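Local coordinates for cytokinesis protein 2 (Saccharomyces cerevisiae, PDB 4WPE), which forms rings that coincide with the septins and later with the medial actin ring, and mediates the cytoskeletal rearrangements required for cytokinesis, at residues Ser261-Ala264 with Ala265-Ile268. Numbering follows the deposited sequence.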
ATOM      1  N   SER A 261      -0.978 -23.232  15.145  1.00 74.14           N
ATOM      2  CA  SER A 261      -1.316 -23.591  16.521  1.00 73.06           C
ATOM      3  C   SER A 261      -2.398 -24.666  16.598  1.00 81.09           C
ATOM      4  O   SER A 261      -2.624 -25.254  17.657  1.00 77.98           O
ATOM      5  CB  SER A 261      -1.769 -22.359  17.305  1.00 71.64           C
ATOM      6  OG  SER A 261      -3.068 -21.946  16.916  1.00 68.28           O
ATOM      7  N   PHE A 262      -3.070 -24.918  15.480  1.00 77.23           N
ATOM      8  CA  PHE A 262      -4.145 -25.899  15.468  1.00 67.80           C
ATOM      9  C   PHE A 262      -4.183 -26.701  14.174  1.00 67.69           C
ATOM     10  O   PHE A 262      -3.612 -26.298  13.158  1.00 68.52           O
ATOM     11  CB  PHE A 262      -5.495 -25.211  15.690  1.00 69.53           C
ATOM     12  CG  PHE A 262      -5.995 -24.447  14.495  1.00 62.13           C
ATOM     13  CD1 PHE A 262      -6.935 -25.003  13.646  1.00 55.21           C
ATOM     14  CD2 PHE A 262      -5.532 -23.171  14.226  1.00 64.34           C
ATOM     15  CE1 PHE A 262      -7.399 -24.305  12.548  1.00 59.42           C
ATOM     16  CE2 PHE A 262      -5.994 -22.467  13.130  1.00 60.28           C
ATOM     17  CZ  PHE A 262      -6.929 -23.037  12.289  1.00 56.45           C
ATOM     18  N   THR A 263      -4.856 -27.846  14.230  1.00 73.56           N
ATOM     19  CA  THR A 263      -5.077 -28.682  13.058  1.00 78.31           C
ATOM     20  C   THR A 263      -6.574 -28.891  12.851  1.00 77.56           C
ATOM     21  O   THR A 263      -7.370 -28.683  13.770  1.00 67.96           O
ATOM     22  CB  THR A 263      -4.386 -30.056  13.187  1.00 83.86           C
ATOM     23  OG1 THR A 263      -5.067 -30.848  14.170  1.00 93.30           O
ATOM     24  CG2 THR A 263      -2.928 -29.893  13.585  1.00 80.30           C
ATOM     25  N   ALA A 264      -6.952 -29.312  11.649  1.00 79.63           N
ATOM     26  CA  ALA A 264      -8.353 -29.559  11.332  1.00 85.12           C
ATOM     27  C   ALA A 264      -8.929 -30.678  12.198  1.00 89.46           C
ATOM     28  O   ALA A 264     -10.132 -30.720  12.451  1.00 91.69           O
ATOM     29  CB  ALA A 264      -8.510 -29.896   9.860  1.00 85.60           C
ATOM     30  N   ALA A 265      -8.061 -31.578  12.652  1.00 87.00           N
ATOM     31  CA  ALA A 265      -8.480 -32.682  13.507  1.00 82.08           C
ATOM     32  C   ALA A 265      -8.963 -32.168  14.857  1.00 88.47           C
ATOM     33  O   ALA A 265      -9.832 -32.771  15.488  1.00 97.18           O
ATOM     34  CB  ALA A 265      -7.341 -33.671  13.692  1.00 78.86           C
ATOM     35  N   ASP A 266      -8.393 -31.049  15.294  1.00 84.28           N
ATOM     36  CA  ASP A 266      -8.783 -30.436  16.557  1.00 81.07           C
ATOM     37  C   ASP A 266     -10.199 -29.882  16.470  1.00 74.61           C
ATOM     38  O   ASP A 266     -10.980 -29.993  17.415  1.00 79.97           O
ATOM     39  CB  ASP A 266      -7.811 -29.318  16.942  1.00 90.36           C
ATOM     40  CG  ASP A 266      -6.383 -29.807  17.086  1.00 93.55           C
ATOM     41  OD1 ASP A 266      -6.189 -31.016  17.335  1.00 91.69           O
ATOM     42  OD2 ASP A 266      -5.455 -28.977  16.958  1.00 86.60           O
ATOM     43  N   GLU A 267     -10.521 -29.287  15.327  1.00 68.78           N
ATOM     44  CA  GLU A 267     -11.820 -28.653  15.131  1.00 73.40           C
ATOM     45  C   GLU A 267     -12.944 -29.675  15.116  1.00 74.34           C
ATOM     46  O   GLU A 267     -14.040 -29.414  15.611  1.00 78.33           O
ATOM     47  CB  GLU A 267     -11.825 -27.843  13.833  1.00 77.18           C
ATOM     48  CG  GLU A 267     -10.849 -26.679  13.835  1.00 82.96           C
ATOM     49  CD  GLU A 267     -11.181 -25.637  14.891  1.00 87.18           C
ATOM     50  OE1 GLU A 267     -11.813 -24.618  14.540  1.00 89.23           O
ATOM     51  OE2 GLU A 267     -10.807 -25.831  16.069  1.00 86.32           O
ATOM     52  N   ILE A 268     -12.664 -30.841  14.550  1.00 74.90           N
ATOM     53  CA  ILE A 268     -13.648 -31.910  14.480  1.00 73.76           C
ATOM     54  C   ILE A 268     -13.859 -32.530  15.860  1.00 73.21           C
ATOM     55  O   ILE A 268     -14.990 -32.818  16.252  1.00 78.78           O
ATOM     56  CB  ILE A 268     -13.221 -32.986  13.465  1.00 71.09           C
ATOM     57  CG1 ILE A 268     -13.328 -32.427  12.046  1.00 66.56           C
ATOM     58  CG2 ILE A 268     -14.085 -34.230  13.598  1.00 67.94           C
ATOM     59  CD1 ILE A 268     -12.541 -33.201  11.021  1.00 69.23           C
TER
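The ring of Phe262 meets Glu267 obliquely, its CD1 lying 4.3 Å from the aliphatic CG of Glu267, while the OG of neighbouring Ser261 sits in the ring plane at an edge. The ring of His258 also meets that of Phe262, with the two planes inclined at about 45°, and Ile227 of the second subunit packs against the same residue. A second flat group, the carboxylate of Asp266, is approached from well above its plane: Thr263 N donates to Asp266 OD2 at 3.0 Å, and the N-H points nearly straight at the oxygen (164°). With CG of Asp266 beside its own backbone N and anti to the carbonyl carbon (chi1 -59°), the carboxylate folds back toward the N-terminal end of the helix, where OD2 reaches that amide. The side chain of Thr263 crosses it at a slant, OG1 lying 3.4 Å from Asp266 OD1. Thr263 is the N-cap of helix 264-275 and Asp266 the third residue after it, and the bond from side chain to N-cap amide is one half of a capping box. A lysine in place of Asp266 would probably leave Thr263 N without its acceptor and put a positive charge at the helix start, where a negative one is favoured. The backbone closes the turn: Asp266 N binds Thr263 O at 3.0 Å, and Ala264 O accepts from Ile268 N at 3.3 Å and only weakly from Glu267 N. This start of a short helix follows the long helix 170-259 of the F-BAR domain, and Glu267 joins it to helix 76-162 through a hydrogen bond from Leu78 N to OE1. Across the dimer, Gln231 NE2 of the second subunit binds Phe262 O, and Tyr11 of that subunit packs on Ile268.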